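Local coordinates for protein aeromonas extracellular serine protease (Aeromonas sobria, PDB 3WQB) that cleaves peptide bonds after paired basic residues, one of them lysine, as a secreted, calcium-binding serine protease of the furin subfamily and probable virulence factor, at residues S181-P185 with S509-L515; V393-E397 with T499-L503; A450-D454 with N578-K584; Q476-D482 with L528-L534; D488-V494 with R548-V554. The protein carries 1 engineered substitution. All coordinates share one frame. Residues are numbered along the deposited sequence.

Interaction 1 of 5, residues S181-P185 with S509-L515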
# COMPACT_ATOMS: atom_id res chain seq x y z
N SER A 181 -3.88 2.13 -8.59
CA SER A 181 -3.17 1.63 -9.77
C SER A 181 -3.07 2.76 -10.78
O SER A 181 -4.00 3.56 -10.91
CB SER A 181 -3.89 0.42 -10.36
OG SER A 181 -3.88 -0.66 -9.44
N VAL A 182 -1.95 2.83 -11.48
CA VAL A 182 -1.69 3.93 -12.41
C VAL A 182 -1.12 3.42 -13.71
O VAL A 182 -0.41 2.41 -13.73
CB VAL A 182 -0.73 5.00 -11.81
CG1 VAL A 182 -1.35 5.67 -10.60
CG2 VAL A 182 0.62 4.40 -11.45
N VAL A 183 -1.42 4.14 -14.79
CA VAL A 183 -0.76 3.91 -16.09
C VAL A 183 0.12 5.08 -16.50
O VAL A 183 0.86 4.99 -17.49
CB VAL A 183 -1.76 3.55 -17.22
CG1 VAL A 183 -2.49 2.25 -16.89
CG2 VAL A 183 -2.76 4.68 -17.45
N ASP A 184 0.06 6.17 -15.74
CA ASP A 184 0.93 7.31 -15.94
C ASP A 184 1.55 7.70 -14.61
O ASP A 184 0.88 7.63 -13.59
CB ASP A 184 0.18 8.50 -16.55
CG ASP A 184 -0.19 8.28 -18.00
OD1 ASP A 184 -1.38 8.01 -18.26
OD2 ASP A 184 0.70 8.35 -18.89
N PRO A 185 2.83 8.08 -14.63
CA PRO A 185 3.53 8.36 -13.39
C PRO A 185 2.98 9.60 -12.71
O PRO A 185 2.48 10.52 -13.36
CB PRO A 185 4.97 8.60 -13.84
CG PRO A 185 4.83 9.11 -15.24
CD PRO A 185 3.68 8.33 -15.81
N SER A 509 3.28 -1.19 -15.39
CA SER A 509 2.01 -0.73 -15.94
C SER A 509 1.98 0.73 -16.42
O SER A 509 0.91 1.24 -16.73
CB SER A 509 0.88 -0.98 -14.93
OG SER A 509 0.98 -0.09 -13.83
N LEU A 510 3.14 1.38 -16.48
CA LEU A 510 3.20 2.76 -16.99
C LEU A 510 3.07 2.83 -18.51
O LEU A 510 3.91 3.40 -19.20
CB LEU A 510 4.47 3.48 -16.52
CG LEU A 510 4.60 3.67 -15.01
CD1 LEU A 510 5.93 4.31 -14.67
CD2 LEU A 510 3.44 4.49 -14.46
N VAL A 511 1.97 2.27 -19.01
CA VAL A 511 1.71 2.16 -20.45
C VAL A 511 0.86 3.32 -20.99
O VAL A 511 0.41 3.29 -22.14
CB VAL A 511 1.03 0.81 -20.78
CG1 VAL A 511 1.94 -0.37 -20.40
CG2 VAL A 511 -0.34 0.70 -20.08
N GLY A 512 0.67 4.35 -20.16
CA GLY A 512 -0.19 5.48 -20.49
C GLY A 512 0.21 6.28 -21.71
O GLY A 512 -0.64 6.91 -22.33
N GLN A 513 1.49 6.26 -22.07
CA GLN A 513 1.93 6.97 -23.27
C GLN A 513 1.35 6.31 -24.52
O GLN A 513 0.88 7.01 -25.43
CB GLN A 513 3.44 7.04 -23.36
CG GLN A 513 4.08 7.83 -22.23
CD GLN A 513 5.57 7.53 -22.10
OE1 GLN A 513 5.98 6.38 -21.97
NE2 GLN A 513 6.37 8.58 -22.14
N SER A 514 1.35 4.98 -24.54
CA SER A 514 0.74 4.22 -25.62
C SER A 514 -0.78 4.37 -25.63
O SER A 514 -1.38 4.52 -26.70
CB SER A 514 1.14 2.75 -25.54
OG SER A 514 2.54 2.61 -25.76
N LEU A 515 -1.38 4.35 -24.44
CA LEU A 515 -2.83 4.50 -24.34
C LEU A 515 -3.27 5.87 -24.85
O LEU A 515 -4.24 5.98 -25.60
CB LEU A 515 -3.30 4.27 -22.90
CG LEU A 515 -4.82 4.18 -22.68
CD1 LEU A 515 -5.45 3.02 -23.46
CD2 LEU A 515 -5.10 4.06 -21.20
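Here a loop of the subtilisin-type catalytic domain lies against the N-terminal end of a helix in the P-domain, so the contact belongs to the interdomain interface. Two hydrogen bonds fix it. The hydroxyl of S509 donates from OG to V182 O at 2.9 Å, a job that suits a small polar side chain. G512 N, in the first turn of helix 512-520, donates to V183 O at 2.8 Å; the loop carbonyl thus takes up an amide at the helix start, just after V511 in the N-cap position. An inverse gamma turn centred on L510 leads the chain into this start. CA-H...O contacts add to the set, with V183 CA 3.2 Å from S509 O. Apolar side chains fill the flanks: L510 CD2 lies 4.1 Å from both V182 CG2 and P185 CD, while V183 CG1 meets V511 CG2 at 4.1 Å. V183 and L515 also pack on apolar side chains of the ORF2 chaperone chain. G512 has no side chain, and an ideal CB there would clash with both V183 O and D184 OD2. D184 OD2, hydrogen-bonded to T525 OG1, comes within 3.4 Å of G512 CA.

Interaction 2 of 5, residues V393-E397 with T499-L503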
# COMPACT_ATOMS: atom_id res chain seq x y z
N VAL A 393 20.12 -9.02 -17.85
CA VAL A 393 20.17 -8.18 -16.66
C VAL A 393 19.06 -8.51 -15.68
O VAL A 393 17.98 -8.91 -16.08
CB VAL A 393 20.14 -6.66 -17.00
CG1 VAL A 393 21.33 -6.29 -17.89
CG2 VAL A 393 18.83 -6.26 -17.64
N LYS A 394 19.36 -8.37 -14.40
CA LYS A 394 18.38 -8.63 -13.35
C LYS A 394 17.30 -7.54 -13.37
O LYS A 394 17.60 -6.35 -13.27
CB LYS A 394 19.10 -8.69 -12.01
CG LYS A 394 18.25 -9.06 -10.82
CD LYS A 394 19.13 -9.52 -9.66
CE LYS A 394 20.09 -8.44 -9.21
NZ LYS A 394 21.09 -8.97 -8.25
N GLY A 395 16.05 -7.98 -13.52
CA GLY A 395 14.88 -7.09 -13.53
C GLY A 395 14.15 -7.07 -12.20
O GLY A 395 13.44 -6.10 -11.88
N LEU A 396 14.30 -8.16 -11.44
CA LEU A 396 13.76 -8.26 -10.08
C LEU A 396 14.62 -9.25 -9.31
O LEU A 396 14.91 -10.32 -9.79
CB LEU A 396 12.30 -8.73 -10.08
CG LEU A 396 11.59 -8.66 -8.72
CD1 LEU A 396 11.20 -7.23 -8.40
CD2 LEU A 396 10.36 -9.56 -8.69
N GLU A 397 15.02 -8.88 -8.10
CA GLU A 397 15.87 -9.73 -7.29
C GLU A 397 15.10 -10.87 -6.64
O GLU A 397 13.86 -10.83 -6.51
CB GLU A 397 16.55 -8.92 -6.17
CG GLU A 397 17.26 -7.67 -6.66
CD GLU A 397 16.42 -6.40 -6.55
OE1 GLU A 397 15.20 -6.41 -6.83
OE2 GLU A 397 17.01 -5.36 -6.18
N THR A 499 25.80 -2.33 -2.19
CA THR A 499 24.49 -2.99 -2.19
C THR A 499 23.57 -2.39 -3.26
O THR A 499 23.55 -1.17 -3.45
CB THR A 499 23.83 -2.84 -0.82
OG1 THR A 499 24.77 -3.25 0.18
CG2 THR A 499 22.56 -3.68 -0.70
N ARG A 500 22.82 -3.23 -3.96
CA ARG A 500 21.96 -2.75 -5.03
C ARG A 500 20.49 -2.98 -4.71
O ARG A 500 20.14 -3.96 -4.04
CB ARG A 500 22.30 -3.47 -6.33
CG ARG A 500 23.74 -3.27 -6.79
CD ARG A 500 24.04 -4.16 -7.97
NE ARG A 500 23.36 -3.72 -9.18
CZ ARG A 500 23.83 -2.79 -10.01
NH1 ARG A 500 25.00 -2.21 -9.79
NH2 ARG A 500 23.13 -2.46 -11.08
N SER A 501 19.63 -2.09 -5.21
CA SER A 501 18.19 -2.23 -5.03
C SER A 501 17.48 -1.74 -6.28
O SER A 501 17.66 -0.58 -6.68
CB SER A 501 17.73 -1.40 -3.84
OG SER A 501 16.33 -1.50 -3.63
N ILE A 502 16.68 -2.61 -6.90
CA ILE A 502 15.89 -2.21 -8.05
C ILE A 502 14.66 -1.43 -7.56
O ILE A 502 13.78 -1.98 -6.90
CB ILE A 502 15.51 -3.42 -8.92
CG1 ILE A 502 16.78 -4.01 -9.55
CG2 ILE A 502 14.47 -3.03 -9.98
CD1 ILE A 502 16.62 -5.39 -10.16
N LEU A 503 14.64 -0.14 -7.86
CA LEU A 503 13.57 0.77 -7.42
C LEU A 503 12.35 0.65 -8.32
O LEU A 503 11.21 0.71 -7.86
CB LEU A 503 14.03 2.22 -7.42
CG LEU A 503 15.26 2.55 -6.58
CD1 LEU A 503 15.57 4.02 -6.71
CD2 LEU A 503 15.04 2.16 -5.12
O HOH W 1 13.85 -4.43 -5.53
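This is a side-chain-to-backbone contact between the two domains, joining the end of hairpin strand 390-396 in the subtilisin-like part to edge strand 500-502 of the P-domain. The two strands do not pair; the nearest CA atoms, those of L396 and I502, are 6.7 Å apart. E397 bridges the gap instead. Its OE2 accepts a hydrogen bond from I502 N at 2.9 Å, and its OE1 takes one from a water, 2.7 Å away, that also donates to I502 O at 2.8 Å. One carboxylate therefore serves both backbone polar groups of a single residue, and glutamate is long enough to do so. The I502 side chain reaches back, its CD1 3.4 Å from K394 O, 3.6 Å from G395 C and 4.1 Å from K394 CG, so that a branched apolar residue covers the turning backbone. The charged ends turn to other partners: K394 pairs with E400, and R500 with E492 and E550. Around G395 the chain changes direction, and G395 and L396 both face V379 of the partner strand. That is a classic beta bulge, here at the end of a beta hairpin docked on the P-domain.

Interaction 3 of 5, residues A450-D454 with N578-K584. With CA (calcium ion), chain D.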
# COMPACT_ATOMS: atom_id res chain seq x y z
N ALA A 450 23.77 12.39 -19.67
CA ALA A 450 22.32 12.38 -19.44
C ALA A 450 21.57 11.39 -20.34
O ALA A 450 20.47 10.96 -20.01
CB ALA A 450 21.74 13.78 -19.62
N ALA A 451 22.16 11.04 -21.48
CA ALA A 451 21.49 10.21 -22.47
C ALA A 451 21.12 8.83 -21.95
O ALA A 451 21.92 8.16 -21.28
CB ALA A 451 22.36 10.09 -23.72
N ILE A 452 19.89 8.41 -22.26
CA ILE A 452 19.46 7.04 -22.02
C ILE A 452 19.24 6.41 -23.40
O ILE A 452 18.17 6.56 -24.00
CB ILE A 452 18.16 6.95 -21.16
CG1 ILE A 452 18.30 7.74 -19.86
CG2 ILE A 452 17.81 5.48 -20.88
CD1 ILE A 452 16.97 8.04 -19.16
N ALA A 453 20.25 5.72 -23.90
CA ALA A 453 20.14 5.10 -25.23
C ALA A 453 19.13 3.96 -25.21
O ALA A 453 18.94 3.30 -24.19
CB ALA A 453 21.50 4.58 -25.69
N ASP A 454 18.48 3.74 -26.35
CA ASP A 454 17.66 2.55 -26.52
C ASP A 454 18.56 1.33 -26.31
O ASP A 454 19.74 1.36 -26.68
CB ASP A 454 17.08 2.53 -27.94
CG ASP A 454 15.98 1.52 -28.12
OD1 ASP A 454 15.35 1.10 -27.13
OD2 ASP A 454 15.73 1.15 -29.29
N ASN A 578 8.27 0.91 -29.55
CA ASN A 578 9.58 1.30 -29.03
C ASN A 578 9.86 2.79 -29.19
O ASN A 578 9.45 3.41 -30.18
CB ASN A 578 10.68 0.47 -29.67
CG ASN A 578 12.02 0.63 -28.97
OD1 ASN A 578 12.09 0.69 -27.75
ND2 ASN A 578 13.08 0.71 -29.75
N ASN A 579 10.56 3.39 -28.22
CA ASN A 579 10.99 4.78 -28.35
C ASN A 579 11.86 4.96 -29.60
O ASN A 579 12.79 4.19 -29.83
CB ASN A 579 11.74 5.26 -27.11
CG ASN A 579 12.88 4.34 -26.72
OD1 ASN A 579 12.67 3.17 -26.39
ND2 ASN A 579 14.10 4.87 -26.73
N ARG A 580 11.52 5.97 -30.39
CA ARG A 580 12.25 6.30 -31.60
C ARG A 580 13.56 7.05 -31.30
O ARG A 580 14.52 6.98 -32.08
CB ARG A 580 11.35 7.14 -32.52
CG ARG A 580 11.97 7.49 -33.86
CD ARG A 580 11.25 6.85 -35.03
NE ARG A 580 11.82 7.28 -36.31
CZ ARG A 580 11.62 8.47 -36.87
NH1 ARG A 580 10.85 9.38 -36.29
NH2 ARG A 580 12.20 8.76 -38.03
N GLN A 581 13.58 7.78 -30.19
CA GLN A 581 14.71 8.60 -29.79
C GLN A 581 15.26 8.11 -28.44
O GLN A 581 14.52 7.48 -27.67
CB GLN A 581 14.29 10.07 -29.66
CG GLN A 581 14.28 10.89 -30.96
CD GLN A 581 13.10 10.60 -31.88
OE1 GLN A 581 11.94 10.62 -31.46
NE2 GLN A 581 13.40 10.34 -33.15
N PRO A 582 16.54 8.41 -28.15
CA PRO A 582 17.03 8.18 -26.80
C PRO A 582 16.28 9.02 -25.77
O PRO A 582 15.75 10.09 -26.08
CB PRO A 582 18.50 8.62 -26.86
CG PRO A 582 18.61 9.45 -28.11
CD PRO A 582 17.61 8.89 -29.05
N GLY A 583 16.21 8.50 -24.55
CA GLY A 583 15.69 9.26 -23.43
C GLY A 583 16.76 10.14 -22.82
O GLY A 583 17.90 10.18 -23.29
N LYS A 584 16.39 10.83 -21.76
CA LYS A 584 17.27 11.80 -21.13
C LYS A 584 16.99 11.82 -19.63
O LYS A 584 15.86 12.06 -19.24
CB LYS A 584 17.04 13.19 -21.74
CG LYS A 584 17.81 14.33 -21.09
CD LYS A 584 17.56 15.65 -21.80
CE LYS A 584 16.20 16.24 -21.46
NZ LYS A 584 16.03 17.62 -21.98
CA CA D . 13.49 1.02 -25.82
O HOH W 2 15.23 3.56 -30.83
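The calcium site of the P-domain is built partly from this contact, where short strand 451-452 pairs with the start of strand 583-595 and the two segments converge on the ion beyond the pairing. D454 OD1 binds the calcium at 2.3 Å and N579 OD1 at 2.4 Å, while N578 gives a third ligand; D488, D553 and the carbonyl of A555 complete the shell. Side-chain oxygens of Asp and Asn suit a hard cation such as calcium, and using asparagine at two positions limits the negative charge gathered there. N579 is held in place through its other amide atom, ND2, which donates to Q581 O at 2.8 Å. A water joins the two segments nearby, donating to D454 OD2 at 2.9 Å and N579 O at 2.7 Å. The antiparallel pairing rests on I452 and G583: I452 N donates to G583 O at 2.9 Å, and G583 N to I452 O at 2.8 Å. I452 turns inward onto V551 and D553, whereas exposed K584 lies on the opposite face with A451. Seven ligand atoms from six residues, gathered at the ends of strands and in loops, make up this P-domain calcium site.

Interaction 4 of 5, residues Q476-D482 with L528-L534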
# COMPACT_ATOMS: atom_id res chain seq x y z
N GLN A 476 14.56 7.39 0.11
CA GLN A 476 13.64 7.86 -0.90
C GLN A 476 14.42 8.49 -2.03
O GLN A 476 15.45 9.14 -1.80
CB GLN A 476 12.67 8.89 -0.33
CG GLN A 476 11.72 8.33 0.71
CD GLN A 476 10.97 9.43 1.43
OE1 GLN A 476 11.58 10.40 1.88
NE2 GLN A 476 9.66 9.26 1.58
N VAL A 477 13.92 8.28 -3.24
CA VAL A 477 14.50 8.87 -4.44
C VAL A 477 13.37 9.51 -5.24
O VAL A 477 12.28 8.93 -5.36
CB VAL A 477 15.23 7.79 -5.29
CG1 VAL A 477 15.52 8.24 -6.69
CG2 VAL A 477 16.53 7.38 -4.62
N MET A 478 13.62 10.70 -5.78
CA MET A 478 12.73 11.26 -6.80
C MET A 478 13.50 11.28 -8.11
O MET A 478 14.70 11.56 -8.10
CB MET A 478 12.27 12.67 -6.44
CG MET A 478 11.30 12.68 -5.27
SD MET A 478 10.67 14.32 -4.94
CE MET A 478 12.14 15.20 -4.41
N VAL A 479 12.83 10.95 -9.20
CA VAL A 479 13.47 10.91 -10.53
C VAL A 479 12.68 11.73 -11.54
O VAL A 479 11.44 11.68 -11.58
CB VAL A 479 13.66 9.46 -11.07
CG1 VAL A 479 14.32 9.47 -12.46
CG2 VAL A 479 14.51 8.64 -10.12
N SER A 480 13.41 12.50 -12.35
CA SER A 480 12.85 13.20 -13.49
C SER A 480 13.65 12.81 -14.73
O SER A 480 14.88 12.85 -14.72
CB SER A 480 12.89 14.71 -13.28
OG SER A 480 12.07 15.06 -12.18
N LEU A 481 12.93 12.40 -15.77
CA LEU A 481 13.56 11.99 -17.03
C LEU A 481 12.54 12.09 -18.16
O LEU A 481 11.33 12.08 -17.92
CB LEU A 481 14.16 10.58 -16.93
CG LEU A 481 13.26 9.38 -16.61
CD1 LEU A 481 12.52 8.89 -17.86
CD2 LEU A 481 14.09 8.25 -16.02
N ASP A 482 13.05 12.16 -19.38
CA ASP A 482 12.22 12.01 -20.58
C ASP A 482 12.51 10.68 -21.24
O ASP A 482 13.67 10.30 -21.40
CB ASP A 482 12.51 13.13 -21.58
CG ASP A 482 12.03 14.49 -21.12
OD1 ASP A 482 11.14 14.57 -20.24
OD2 ASP A 482 12.54 15.49 -21.66
N LEU A 528 9.13 10.95 -16.52
CA LEU A 528 8.94 11.03 -15.08
C LEU A 528 9.20 12.45 -14.63
O LEU A 528 10.12 13.09 -15.12
CB LEU A 528 9.90 10.09 -14.35
CG LEU A 528 9.87 8.60 -14.72
CD1 LEU A 528 10.84 7.84 -13.82
CD2 LEU A 528 8.47 8.03 -14.62
N ARG A 529 8.38 12.93 -13.70
CA ARG A 529 8.55 14.26 -13.11
C ARG A 529 8.43 14.12 -11.60
O ARG A 529 7.32 13.96 -11.07
CB ARG A 529 7.50 15.25 -13.65
CG ARG A 529 7.66 15.64 -15.13
CD ARG A 529 9.02 16.30 -15.39
NE ARG A 529 9.18 16.76 -16.77
CZ ARG A 529 9.66 16.01 -17.77
NH1 ARG A 529 10.01 14.75 -17.56
NH2 ARG A 529 9.79 16.53 -18.98
N ASP A 530 9.57 14.14 -10.91
CA ASP A 530 9.63 13.93 -9.45
C ASP A 530 8.85 12.67 -9.03
O ASP A 530 8.10 12.68 -8.05
CB ASP A 530 9.11 15.15 -8.67
CG ASP A 530 10.01 16.37 -8.79
OD1 ASP A 530 11.21 16.23 -9.06
OD2 ASP A 530 9.48 17.48 -8.58
N MET A 531 9.01 11.59 -9.79
CA MET A 531 8.39 10.34 -9.39
C MET A 531 9.16 9.78 -8.20
O MET A 531 10.38 9.62 -8.27
CB MET A 531 8.37 9.32 -10.52
CG MET A 531 7.61 8.08 -10.10
SD MET A 531 7.61 6.76 -11.29
CE MET A 531 7.60 5.34 -10.21
N ARG A 532 8.45 9.48 -7.12
CA ARG A 532 9.08 9.04 -5.89
C ARG A 532 9.09 7.52 -5.76
O ARG A 532 8.11 6.84 -6.13
CB ARG A 532 8.42 9.68 -4.66
CG ARG A 532 9.25 9.54 -3.38
CD ARG A 532 8.61 10.23 -2.21
NE ARG A 532 7.26 9.71 -1.99
CZ ARG A 532 6.34 10.29 -1.22
NH1 ARG A 532 6.62 11.42 -0.58
NH2 ARG A 532 5.14 9.73 -1.09
N MET A 533 10.22 7.00 -5.27
CA MET A 533 10.36 5.58 -4.98
C MET A 533 11.06 5.43 -3.64
O MET A 533 11.83 6.31 -3.22
CB MET A 533 11.16 4.88 -6.08
CG MET A 533 10.47 4.88 -7.43
SD MET A 533 11.60 4.78 -8.84
CE MET A 533 12.23 6.45 -8.86
N LEU A 534 10.79 4.32 -2.94
CA LEU A 534 11.45 4.04 -1.67
C LEU A 534 12.09 2.66 -1.72
O LEU A 534 11.57 1.75 -2.37
CB LEU A 534 10.45 4.15 -0.52
CG LEU A 534 11.00 3.86 0.88
CD1 LEU A 534 10.39 4.77 1.91
CD2 LEU A 534 10.80 2.39 1.30
O HOH W 3 13.18 14.45 -9.71
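The apolar face of this antiparallel strand pair is lined by V477, V479, L481, L528, M531 and M533. V479 is central: its CG2 lies 3.4 Å from M533 CE and its CG1 4.1 Å from L528 CD1, while L528 CD1 also meets L481 CD2 at 3.9 Å. Beta-branched valines suit extended strands, and the flexible methionine can bend into the space beside them. Between the strands run backbone hydrogen bonds, V477 N to M533 O and V479 N to M531 O, each 2.9 Å. The register then shifts by one, because D530 and M531 both face V479 in a G1 beta bulge; D530 adopts positive phi and psi, and its amide N donates to S480 OG at 3.0 Å. Beyond the bulge, pairing resumes with L481 N to L528 O at 3.0 Å. At the polar edge R529 NH2 forms a salt bridge with D482 OD1 at 2.7 Å; D482 has a second partner in K526. On the other face, R532 and Q476 reach the catalytic domain, R532 through a salt bridge with D197 and a hydrogen bond to P248 O, Q476 through a hydrogen bond to S251 O. Strand 471-482 also pairs with strand 583-595, and the apolar face packs on strand 489-494 through L493, L489 and I491.

Interaction 5 of 5, residues D488-V494 with R548-V554. With CA (calcium ion), chain D.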
# COMPACT_ATOMS: atom_id res chain seq x y z
N ASP A 488 10.15 0.52 -20.57
CA ASP A 488 11.47 0.03 -20.95
C ASP A 488 12.52 0.23 -19.87
O ASP A 488 13.60 -0.36 -19.93
CB ASP A 488 11.96 0.70 -22.24
CG ASP A 488 11.25 0.20 -23.48
OD1 ASP A 488 10.41 -0.72 -23.36
OD2 ASP A 488 11.53 0.73 -24.57
N LEU A 489 12.23 1.08 -18.88
CA LEU A 489 13.25 1.52 -17.94
C LEU A 489 13.38 0.67 -16.69
O LEU A 489 12.39 0.35 -16.01
CB LEU A 489 13.05 3.00 -17.58
CG LEU A 489 13.07 3.98 -18.75
CD1 LEU A 489 12.80 5.36 -18.22
CD2 LEU A 489 14.38 3.94 -19.54
N LEU A 490 14.63 0.30 -16.42
CA LEU A 490 15.05 -0.34 -15.19
C LEU A 490 15.77 0.72 -14.36
O LEU A 490 16.77 1.31 -14.82
CB LEU A 490 15.99 -1.51 -15.51
CG LEU A 490 16.82 -2.10 -14.38
CD1 LEU A 490 15.93 -2.89 -13.44
CD2 LEU A 490 17.91 -3.00 -14.93
N ILE A 491 15.27 0.99 -13.16
CA ILE A 491 15.86 2.00 -12.27
C ILE A 491 16.38 1.32 -11.01
O ILE A 491 15.62 0.65 -10.31
CB ILE A 491 14.84 3.11 -11.94
CG1 ILE A 491 14.28 3.73 -13.23
CG2 ILE A 491 15.45 4.17 -11.01
CD1 ILE A 491 13.25 4.84 -13.01
N GLU A 492 17.66 1.51 -10.74
CA GLU A 492 18.35 0.83 -9.64
C GLU A 492 19.19 1.81 -8.84
O GLU A 492 19.69 2.80 -9.38
CB GLU A 492 19.23 -0.28 -10.23
CG GLU A 492 19.70 -1.37 -9.27
CD GLU A 492 20.18 -2.64 -9.99
OE1 GLU A 492 20.66 -3.56 -9.29
OE2 GLU A 492 20.07 -2.75 -11.24
N LEU A 493 19.35 1.54 -7.56
CA LEU A 493 20.13 2.38 -6.66
C LEU A 493 21.22 1.55 -5.99
O LEU A 493 20.97 0.41 -5.58
CB LEU A 493 19.23 3.01 -5.60
CG LEU A 493 19.84 4.05 -4.66
CD1 LEU A 493 20.28 5.30 -5.41
CD2 LEU A 493 18.87 4.42 -3.54
N VAL A 494 22.42 2.13 -5.88
CA VAL A 494 23.58 1.45 -5.30
C VAL A 494 24.09 2.25 -4.10
O VAL A 494 24.30 3.47 -4.19
CB VAL A 494 24.72 1.27 -6.34
CG1 VAL A 494 25.83 0.37 -5.79
CG2 VAL A 494 24.21 0.70 -7.67
N ARG A 548 24.60 5.74 -6.02
CA ARG A 548 24.50 5.85 -7.47
C ARG A 548 23.14 5.40 -8.00
O ARG A 548 22.67 4.31 -7.68
CB ARG A 548 25.62 5.04 -8.14
CG ARG A 548 25.61 5.08 -9.66
CD ARG A 548 26.81 4.37 -10.25
NE ARG A 548 26.75 2.91 -10.13
CZ ARG A 548 27.50 2.18 -9.31
NH1 ARG A 548 28.37 2.78 -8.50
NH2 ARG A 548 27.38 0.86 -9.28
N LEU A 549 22.51 6.26 -8.79
CA LEU A 549 21.30 5.89 -9.51
C LEU A 549 21.67 5.37 -10.89
O LEU A 549 22.51 5.96 -11.57
CB LEU A 549 20.37 7.09 -9.65
CG LEU A 549 18.98 6.79 -10.21
CD1 LEU A 549 18.11 6.13 -9.15
CD2 LEU A 549 18.34 8.06 -10.72
N GLU A 550 21.03 4.28 -11.30
CA GLU A 550 21.29 3.69 -12.60
C GLU A 550 19.97 3.55 -13.33
O GLU A 550 19.00 3.05 -12.76
CB GLU A 550 21.94 2.31 -12.44
CG GLU A 550 23.36 2.36 -11.93
CD GLU A 550 24.05 1.00 -11.91
OE1 GLU A 550 23.40 -0.04 -12.17
OE2 GLU A 550 25.26 0.99 -11.63
N VAL A 551 19.91 3.99 -14.59
CA VAL A 551 18.70 3.88 -15.41
C VAL A 551 19.10 3.27 -16.75
O VAL A 551 20.03 3.78 -17.39
CB VAL A 551 18.03 5.25 -15.64
CG1 VAL A 551 16.81 5.13 -16.54
CG2 VAL A 551 17.66 5.91 -14.31
N THR A 552 18.43 2.20 -17.17
CA THR A 552 18.72 1.54 -18.44
C THR A 552 17.43 1.28 -19.20
O THR A 552 16.44 0.86 -18.62
CB THR A 552 19.42 0.17 -18.23
OG1 THR A 552 20.49 0.31 -17.29
CG2 THR A 552 20.00 -0.34 -19.53
N ASP A 553 17.46 1.53 -20.51
CA ASP A 553 16.40 1.10 -21.41
C ASP A 553 16.75 -0.33 -21.85
O ASP A 553 17.78 -0.55 -22.47
CB ASP A 553 16.31 2.08 -22.59
CG ASP A 553 15.31 1.66 -23.67
OD1 ASP A 553 15.04 0.45 -23.88
OD2 ASP A 553 14.78 2.56 -24.36
N VAL A 554 15.90 -1.28 -21.48
CA VAL A 554 16.23 -2.70 -21.63
C VAL A 554 15.35 -3.43 -22.65
O VAL A 554 15.20 -4.66 -22.56
CB VAL A 554 16.20 -3.46 -20.26
CG1 VAL A 554 17.22 -2.87 -19.28
CG2 VAL A 554 14.78 -3.47 -19.66
CA CA D . 13.49 1.02 -25.82
O HOH W 4 19.60 0.53 -14.71
O HOH W 5 21.10 -1.08 -13.16
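Strands 489-494 and 548-553 run antiparallel at 166°, their axes 4.6 Å apart, in unbroken register from L489 opposite D553 to V494 opposite R548. Hydrogen-bonded pairs alternate with non-hydrogen-bonded ones: L490 N donates to T552 O at 2.9 Å, E550 N to E492 O at 2.8 Å, and V494 N to R548 O at 2.8 Å. The face of L489, I491, L493, L549 and V551 is apolar up to D553 at its calcium end, with I491 CG2 3.8 Å from L549 CD1; it packs on strand 471-482 in the sandwich core. The other mixes L490, V494 and T552 with charge. E492 OE2 and E550 OE1, 4.4 Å apart, share a water at 2.7 Å from each, and R500 forms salt bridges with both; R548 NE pairs with E550 OE2 at 2.9 Å. D488 OD2 binds calcium at 2.3 Å and D553 through OD1 and OD2, each at 2.5 Å; D553 has a further partner in H483. Arginines thus compensate the glutamates, and calcium, with R559 salt-bridged to D488, the aspartates.

How the interactions relate
From the N terminus, 181-185 opens the longest loop, which interaction 1 closes at 509-515, bringing the catalytic domain to the P-domain. Interaction 2 lies wholly within that loop, closing at 499-503, and joins the same two domains at a second place about 22 Å away, centre to centre. Interactions 3, 4 and 5 stay inside the P-domain. Each crosses interactions 1 and 2, since each starts within those loops and ends beyond them. Interaction 3 encloses both 4 and 5, which cross each other. Interactions 4 and 5 are strand pairs of the two facing sheets of the sandwich, interactions 3 and 5 share one calcium ion, and P185 of interaction 1 packs on L528 of interaction 4.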